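Nucleoside hydrolase, putative (Trypanosoma brucei, PDB 3FZ0) belongs to the nucleoside hydrolase family of calcium-binding enzymes, with an alpha/beta core built around a mostly parallel sheet. Local coordinates at residues Glu33-Thr38 and Leu115-Glu120; Lys107-Leu112 and Val140-Arg145; Val287-Ala290 and Ser295-Asp298. The protein carries 2 engineered substitutions. All coordinates share one frame; numbering follows the deposited sequence.

Interaction 1 (Glu33-Thr38 and Leu115-Glu120); sequences EVIAIT and LKILEE
Ile117, on helix 110-120, reaches the strand at Ile35 and Ala36, and its branches divide the work. CB itself makes no close approach to the strand; it is the fork that carries two methyl-ended branches there. The short branch, CG2, extends on the far side of CB from the backbone N and meets Ile35 CD1 at 3.7 Å. The longer one leaves through CG1, which likewise stays clear of the strand and serves to deliver CD1, set 3.3 Å from Ala36 CB. This last separation is short for two methyl groups, and at 2.5 Å resolution its exact value is doubtful. Ile35 and Ile117 run alongside each other with their chains pointing in opposite directions. Two consecutive strand residues, Ile35 and Ala36, both turn CB toward the helix, consistent with a local departure from extended geometry at Ile35 (psi -15°). Ile117 also touches Ile10 of strand 6-13, while Val34 and Ile37 pack against helix 17-27. Strand 32-39 is thus covered by helices from two sides, the three-layer alpha/beta arrangement of a Rossmann-like fold.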
loop_
_atom_site.group_PDB
_atom_site.type_symbol
_atom_site.label_atom_id
_atom_site.label_comp_id
_atom_site.label_asym_id
_atom_site.label_seq_id
_atom_site.Cartn_x
_atom_site.Cartn_y
_atom_site.Cartn_z
ATOM N N GLU B 33 22.322 13.921 -33.540
ATOM C CA GLU B 33 21.532 15.130 -33.694
ATOM C C GLU B 33 20.340 15.127 -32.716
ATOM O O GLU B 33 19.467 14.235 -32.770
ATOM C CB GLU B 33 21.023 15.268 -35.117
ATOM C CG GLU B 33 20.411 16.637 -35.397
ATOM C CD GLU B 33 19.582 16.713 -36.672
ATOM O OE1 GLU B 33 19.589 15.770 -37.504
ATOM O OE2 GLU B 33 18.891 17.740 -36.828
ATOM N N VAL B 34 20.309 16.122 -31.824
ATOM C CA VAL B 34 19.158 16.337 -30.954
ATOM C C VAL B 34 18.086 17.008 -31.800
ATOM O O VAL B 34 18.284 18.126 -32.260
ATOM C CB VAL B 34 19.507 17.240 -29.767
ATOM C CG1 VAL B 34 18.253 17.631 -28.995
ATOM C CG2 VAL B 34 20.499 16.534 -28.857
ATOM N N ILE B 35 16.970 16.314 -32.025
ATOM C CA ILE B 35 15.908 16.852 -32.883
ATOM C C ILE B 35 14.756 17.498 -32.106
ATOM O O ILE B 35 13.967 18.230 -32.698
ATOM C CB ILE B 35 15.351 15.819 -33.917
ATOM C CG1 ILE B 35 14.808 14.560 -33.232
ATOM C CG2 ILE B 35 16.409 15.433 -34.883
ATOM C CD1 ILE B 35 13.973 13.644 -34.168
ATOM N N ALA B 36 14.669 17.238 -30.799
ATOM C CA ALA B 36 13.638 17.870 -29.946
ATOM C C ALA B 36 13.963 17.726 -28.487
ATOM O O ALA B 36 14.506 16.701 -28.070
ATOM C CB ALA B 36 12.229 17.296 -30.214
ATOM N N ILE B 37 13.639 18.770 -27.722
ATOM C CA ILE B 37 13.820 18.764 -26.285
ATOM C C ILE B 37 12.436 18.959 -25.686
ATOM O O ILE B 37 11.711 19.909 -26.026
ATOM C CB ILE B 37 14.810 19.853 -25.825
ATOM C CG1 ILE B 37 16.223 19.520 -26.373
ATOM C CG2 ILE B 37 14.773 20.010 -24.293
ATOM C CD1 ILE B 37 17.305 20.612 -26.135
ATOM N N THR B 38 12.030 18.014 -24.848
ATOM C CA THR B 38 10.728 18.086 -24.225
ATOM C C THR B 38 10.949 18.291 -22.729
ATOM O O THR B 38 11.746 17.598 -22.091
ATOM C CB THR B 38 9.896 16.834 -24.495
ATOM O OG1 THR B 38 10.606 15.693 -24.010
ATOM C CG2 THR B 38 9.669 16.689 -25.982
ATOM N N LEU B 115 4.808 12.223 -30.090
ATOM C CA LEU B 115 3.992 11.439 -31.030
ATOM C C LEU B 115 4.161 11.951 -32.452
ATOM O O LEU B 115 4.153 11.173 -33.411
ATOM C CB LEU B 115 2.503 11.426 -30.624
ATOM C CG LEU B 115 2.225 10.860 -29.214
ATOM C CD1 LEU B 115 0.711 10.784 -28.968
ATOM C CD2 LEU B 115 2.892 9.491 -28.982
ATOM N N LYS B 116 4.323 13.265 -32.581
ATOM C CA LYS B 116 4.484 13.888 -33.889
ATOM C C LYS B 116 5.844 13.500 -34.494
ATOM O O LYS B 116 5.917 13.070 -35.648
ATOM C CB LYS B 116 4.297 15.400 -33.791
ATOM C CG LYS B 116 4.634 16.157 -35.059
ATOM C CD LYS B 116 4.437 17.658 -34.857
ATOM C CE LYS B 116 5.585 18.475 -35.425
ATOM N NZ LYS B 116 5.440 18.472 -36.893
ATOM N N ILE B 117 6.905 13.617 -33.711
ATOM C CA ILE B 117 8.221 13.147 -34.120
ATOM C C ILE B 117 8.228 11.669 -34.501
ATOM O O ILE B 117 8.754 11.306 -35.550
ATOM C CB ILE B 117 9.271 13.474 -33.040
ATOM C CG1 ILE B 117 9.591 14.965 -33.100
ATOM C CG2 ILE B 117 10.580 12.607 -33.169
ATOM C CD1 ILE B 117 9.917 15.480 -31.734
ATOM N N LEU B 118 7.626 10.827 -33.668
ATOM C CA LEU B 118 7.565 9.395 -33.965
ATOM C C LEU B 118 6.808 9.144 -35.247
ATOM O O LEU B 118 7.178 8.278 -36.040
ATOM C CB LEU B 118 6.942 8.601 -32.816
ATOM C CG LEU B 118 7.736 8.559 -31.514
ATOM C CD1 LEU B 118 6.966 7.786 -30.449
ATOM C CD2 LEU B 118 9.137 7.982 -31.734
ATOM N N GLU B 119 5.759 9.927 -35.456
ATOM C CA GLU B 119 4.887 9.749 -36.613
ATOM C C GLU B 119 5.646 10.093 -37.866
ATOM O O GLU B 119 5.551 9.387 -38.846
ATOM C CB GLU B 119 3.605 10.586 -36.464
ATOM C CG GLU B 119 2.652 10.552 -37.634
ATOM C CD GLU B 119 2.044 9.166 -37.925
ATOM O OE1 GLU B 119 1.669 8.419 -36.961
ATOM O OE2 GLU B 119 1.918 8.840 -39.136
ATOM N N GLU B 120 6.423 11.169 -37.814
ATOM C CA GLU B 120 7.219 11.633 -38.965
ATOM C C GLU B 120 8.567 10.916 -39.174
ATOM O O GLU B 120 9.157 11.021 -40.234
ATOM C CB GLU B 120 7.467 13.135 -38.841
ATOM C CG GLU B 120 6.207 13.996 -38.966
ATOM C CD GLU B 120 6.379 15.437 -38.468
ATOM O OE1 GLU B 120 7.428 15.779 -37.895
ATOM O OE2 GLU B 120 5.425 16.224 -38.631
#

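Interaction 2 (Lys107-Leu112 and Val140-Arg145); sequences KRHAAL and VALALR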
loop_
_atom_site.group_PDB
_atom_site.type_symbol
_atom_site.label_atom_id
_atom_site.label_comp_id
_atom_site.label_asym_id
_atom_site.label_seq_id
_atom_site.Cartn_x
_atom_site.Cartn_y
_atom_site.Cartn_z
ATOM N N LYS B 107 3.145 25.773 -29.353
ATOM C CA LYS B 107 2.335 25.536 -28.140
ATOM C C LYS B 107 2.119 24.077 -27.753
ATOM O O LYS B 107 1.876 23.762 -26.568
ATOM C CB LYS B 107 0.989 26.255 -28.226
ATOM C CG LYS B 107 1.111 27.781 -28.403
ATOM C CD LYS B 107 1.849 28.494 -27.241
ATOM C CE LYS B 107 2.106 29.977 -27.579
ATOM N NZ LYS B 107 3.353 30.486 -26.929
ATOM N N ARG B 108 2.199 23.199 -28.739
ATOM C CA ARG B 108 2.106 21.754 -28.525
ATOM C C ARG B 108 2.635 21.242 -27.149
ATOM O O ARG B 108 3.782 21.487 -26.800
ATOM C CB ARG B 108 2.856 21.061 -29.678
ATOM C CG ARG B 108 2.251 19.738 -30.087
ATOM C CD ARG B 108 2.958 19.122 -31.272
ATOM N NE ARG B 108 2.595 19.828 -32.492
ATOM C CZ ARG B 108 3.437 20.600 -33.175
ATOM N NH1 ARG B 108 4.723 20.743 -32.803
ATOM N NH2 ARG B 108 2.989 21.205 -34.252
ATOM N N HIS B 109 1.785 20.550 -26.383
ATOM C CA HIS B 109 2.234 19.754 -25.231
ATOM C C HIS B 109 3.379 18.828 -25.677
ATOM O O HIS B 109 3.359 18.283 -26.794
ATOM C CB HIS B 109 1.075 18.921 -24.643
ATOM C CG HIS B 109 1.340 18.364 -23.263
ATOM N ND1 HIS B 109 2.247 17.348 -23.027
ATOM C CD2 HIS B 109 0.799 18.670 -22.055
ATOM C CE1 HIS B 109 2.272 17.067 -21.734
ATOM N NE2 HIS B 109 1.404 17.854 -21.123
ATOM N N ALA B 110 4.366 18.662 -24.798
ATOM C CA ALA B 110 5.506 17.765 -25.026
ATOM C C ALA B 110 5.122 16.337 -25.414
ATOM O O ALA B 110 5.762 15.740 -26.284
ATOM C CB ALA B 110 6.422 17.741 -23.806
ATOM N N ALA B 111 4.093 15.793 -24.767
ATOM C CA ALA B 111 3.592 14.456 -25.090
ATOM C C ALA B 111 3.154 14.365 -26.560
ATOM O O ALA B 111 3.461 13.381 -27.238
ATOM C CB ALA B 111 2.466 14.072 -24.172
ATOM N N LEU B 112 2.477 15.398 -27.065
ATOM C CA LEU B 112 1.958 15.358 -28.438
ATOM C C LEU B 112 3.075 15.550 -29.431
ATOM O O LEU B 112 2.981 15.110 -30.557
ATOM C CB LEU B 112 0.825 16.367 -28.656
ATOM C CG LEU B 112 -0.419 16.133 -27.757
ATOM C CD1 LEU B 112 -1.541 17.121 -28.037
ATOM C CD2 LEU B 112 -0.935 14.722 -27.860
ATOM N N VAL B 140 6.667 10.986 -21.154
ATOM C CA VAL B 140 6.802 9.718 -21.863
ATOM C C VAL B 140 5.589 8.784 -21.641
ATOM O O VAL B 140 5.011 8.252 -22.594
ATOM C CB VAL B 140 8.145 8.993 -21.546
ATOM C CG1 VAL B 140 8.295 7.791 -22.470
ATOM C CG2 VAL B 140 9.340 9.939 -21.712
ATOM N N ALA B 141 5.180 8.634 -20.384
ATOM C CA ALA B 141 4.048 7.790 -20.052
ATOM C C ALA B 141 2.816 8.279 -20.753
ATOM O O ALA B 141 2.045 7.473 -21.261
ATOM C CB ALA B 141 3.820 7.780 -18.554
ATOM N N LEU B 142 2.630 9.595 -20.775
ATOM C CA LEU B 142 1.423 10.219 -21.317
ATOM C C LEU B 142 1.362 9.946 -22.827
ATOM O O LEU B 142 0.314 9.496 -23.352
ATOM C CB LEU B 142 1.473 11.707 -21.021
ATOM C CG LEU B 142 0.262 12.558 -20.700
ATOM C CD1 LEU B 142 -0.724 11.782 -19.875
ATOM C CD2 LEU B 142 0.735 13.774 -19.938
ATOM N N ALA B 143 2.507 10.155 -23.511
ATOM C CA ALA B 143 2.628 9.808 -24.918
ATOM C C ALA B 143 2.365 8.325 -25.156
ATOM O O ALA B 143 1.572 7.957 -26.042
ATOM C CB ALA B 143 3.965 10.204 -25.449
ATOM N N LEU B 144 2.999 7.477 -24.346
ATOM C CA LEU B 144 2.748 6.028 -24.416
ATOM C C LEU B 144 1.301 5.583 -24.334
ATOM O O LEU B 144 0.896 4.757 -25.156
ATOM C CB LEU B 144 3.581 5.258 -23.398
ATOM C CG LEU B 144 5.008 4.924 -23.792
ATOM C CD1 LEU B 144 5.740 4.651 -22.505
ATOM C CD2 LEU B 144 5.094 3.705 -24.722
ATOM N N ARG B 145 0.522 6.100 -23.372
ATOM C CA ARG B 145 -0.904 5.689 -23.260
ATOM C C ARG B 145 -1.764 6.221 -24.423
ATOM O O ARG B 145 -2.770 5.611 -24.755
ATOM C CB ARG B 145 -1.530 6.036 -21.907
ATOM C CG ARG B 145 -0.662 5.708 -20.694
ATOM C CD ARG B 145 -0.564 4.199 -20.348
ATOM N NE ARG B 145 -1.835 3.547 -20.574
ATOM C CZ ARG B 145 -2.066 2.680 -21.559
ATOM N NH1 ARG B 145 -1.060 2.347 -22.379
ATOM N NH2 ARG B 145 -3.295 2.150 -21.719
#
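His109 ND1 accepts the backbone N-H of Ala111 at an N-to-ND1 distance of 3.0 Å, with an N-H...ND1 angle of 160° and the donor lying in the ring plane. This identifies His109 as the N-cap of helix 110-120, its ring turned edge-on to the first turn. With chi1 at -165°, CG is held away from the backbone N and beside the carbonyl carbon, which brings ND1 round to the Ala111 N-H. The bond fixes the tilt of the ring, and CE1, the carbon next to ND1, approaches Leu142 CD2 at 4.1 Å, with the two side chains crossing at about a right angle. Two residues on, the methyl of Ala111 rests on helix 138-146, with CB 4.1 Å from Leu142 CB and 4.0 Å from Ala143 N. Ala143 replies through its own methyl: CB lies 3.7 Å from Ala111 O and 4.3 Å from Ala111 CB. With so little bulk between them, the backbones come close, the CA atoms of Ala111 and Ala143 standing 4.8 Å apart. The second subunit adds to the same region: its Arg145 packs on His109, and its Leu146 touches both Ala111 and Leu112. Arg145 of this chain reaches back with weak hydrogen bonds to Gly72 O and Pro73 O of that subunit. The arrangement is a side-chain-capped helix start packed through alanines against helix 138-146, at a subunit interface.

Interaction 3 (Val287-Ala290 and Ser295-Asp298); sequences VLVA and SVLD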
loop_
_atom_site.group_PDB
_atom_site.type_symbol
_atom_site.label_atom_id
_atom_site.label_comp_id
_atom_site.label_asym_id
_atom_site.label_seq_id
_atom_site.Cartn_x
_atom_site.Cartn_y
_atom_site.Cartn_z
ATOM N N VAL B 287 22.965 9.938 -21.120
ATOM C CA VAL B 287 23.235 10.332 -22.519
ATOM C C VAL B 287 24.427 9.552 -23.110
ATOM O O VAL B 287 24.346 9.082 -24.247
ATOM C CB VAL B 287 23.408 11.887 -22.719
ATOM C CG1 VAL B 287 23.854 12.211 -24.120
ATOM C CG2 VAL B 287 22.073 12.604 -22.418
ATOM N N LEU B 288 25.497 9.375 -22.342
ATOM C CA LEU B 288 26.621 8.580 -22.820
ATOM C C LEU B 288 26.225 7.131 -23.151
ATOM O O LEU B 288 26.646 6.566 -24.184
ATOM C CB LEU B 288 27.755 8.597 -21.802
ATOM C CG LEU B 288 29.004 7.828 -22.218
ATOM C CD1 LEU B 288 29.765 8.649 -23.205
ATOM C CD2 LEU B 288 29.828 7.569 -20.983
ATOM N N VAL B 289 25.412 6.527 -22.285
ATOM C CA VAL B 289 24.971 5.157 -22.507
ATOM C C VAL B 289 24.190 5.062 -23.814
ATOM O O VAL B 289 24.365 4.112 -24.560
ATOM C CB VAL B 289 24.192 4.601 -21.301
ATOM C CG1 VAL B 289 23.428 3.323 -21.655
ATOM C CG2 VAL B 289 25.154 4.328 -20.153
ATOM N N ALA B 290 23.337 6.051 -24.078
ATOM C CA ALA B 290 22.492 6.062 -25.272
ATOM C C ALA B 290 23.288 6.135 -26.539
ATOM O O ALA B 290 22.976 5.474 -27.510
ATOM C CB ALA B 290 21.541 7.234 -25.239
ATOM N N SER B 295 30.280 2.010 -23.908
ATOM C CA SER B 295 30.592 2.526 -22.567
ATOM C C SER B 295 29.988 1.690 -21.438
ATOM O O SER B 295 30.361 1.880 -20.289
ATOM C CB SER B 295 30.128 3.971 -22.406
ATOM O OG SER B 295 28.720 4.014 -22.228
ATOM N N VAL B 296 29.046 0.804 -21.770
ATOM C CA VAL B 296 28.452 -0.076 -20.788
ATOM C C VAL B 296 29.422 -1.235 -20.605
ATOM O O VAL B 296 29.558 -2.064 -21.470
ATOM C CB VAL B 296 27.025 -0.567 -21.234
ATOM C CG1 VAL B 296 26.484 -1.683 -20.328
ATOM C CG2 VAL B 296 26.041 0.596 -21.322
ATOM N N LEU B 297 30.110 -1.273 -19.480
ATOM C CA LEU B 297 31.046 -2.362 -19.183
ATOM C C LEU B 297 30.351 -3.583 -18.574
ATOM O O LEU B 297 30.809 -4.710 -18.749
ATOM C CB LEU B 297 32.196 -1.884 -18.280
ATOM C CG LEU B 297 33.214 -0.904 -18.910
ATOM C CD1 LEU B 297 34.341 -0.497 -17.917
ATOM C CD2 LEU B 297 33.797 -1.404 -20.306
ATOM N N ASP B 298 29.248 -3.347 -17.865
ATOM C CA ASP B 298 28.526 -4.409 -17.176
ATOM C C ASP B 298 27.068 -4.038 -17.025
ATOM O O ASP B 298 26.735 -2.863 -16.776
ATOM C CB ASP B 298 29.138 -4.678 -15.798
ATOM C CG ASP B 298 28.967 -6.113 -15.347
ATOM O OD1 ASP B 298 28.187 -6.900 -15.966
ATOM O OD2 ASP B 298 29.607 -6.464 -14.339
#
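Helix 282-291 leads into strand 296-306 through a short connection, and this contact closes that helix-to-strand corner, where Leu288 and Val289 meet Ser295 and Val296. The helix has Asp283, a calcium ligand, near its start, so the corner lies toward its other end. No hydrogen bond crosses between the two segments, and van der Waals packing makes the contact. Leu288 flanks Ser295: CG is 3.8 Å from Ser295 OG, and CD2 is 3.9 Å from Ser295 CB. A chi1 of -178° swings CG of Leu288 to the side of CB remote from the backbone N, which carries the end of the side chain nearer to the serine than its start alone would suggest. The hydroxyl's polar partner lies in the connection, where Ser295 OG hydrogen-bonds to Arg292 O, so the apolar atoms around OG do not leave it unsatisfied. Beside it, Val296 CG2 presses against both methyls of Val289, 3.8 Å from CG1 and 4.0 Å from CG2. That methyl therefore sits across the fork of the helix valine rather than against one branch, and the two valine side chains cross at a slant. Leu288 and Val289 also touch Val343 of strand 337-343, while Leu288 packs on Phe348 and Ser295 on Met347 of helix 345-356. Further along, Leu297 and Asp298 both face Lys342, a classic beta bulge, with a psi of -29° at Leu297. The whole is a helix leading by a short connection into an antiparallel strand of the central mixed sheet.

Interactions 1 and 2 share helix 110-120 and lie about 11 Å apart, centre to centre. Their segments alternate along the chain, and they touch directly, for example where Thr38 packs on Ala110. Helix 110-120 meets both helix 138-146 and strand 32-39, with Ala111 making the main approach to the helix and Ile117 the one to the strand, so one helix joins the sheet to the layer that reaches the second subunit. Interaction 3 follows later in sequence, about 22 Å between centres from interaction 1 and 26 Å from interaction 2, across the chain's centre from the latter. Interactions 1 and 3 are connected through the sheet: strand 32-39 belongs to its parallel part, strand 296-306 to its antiparallel part.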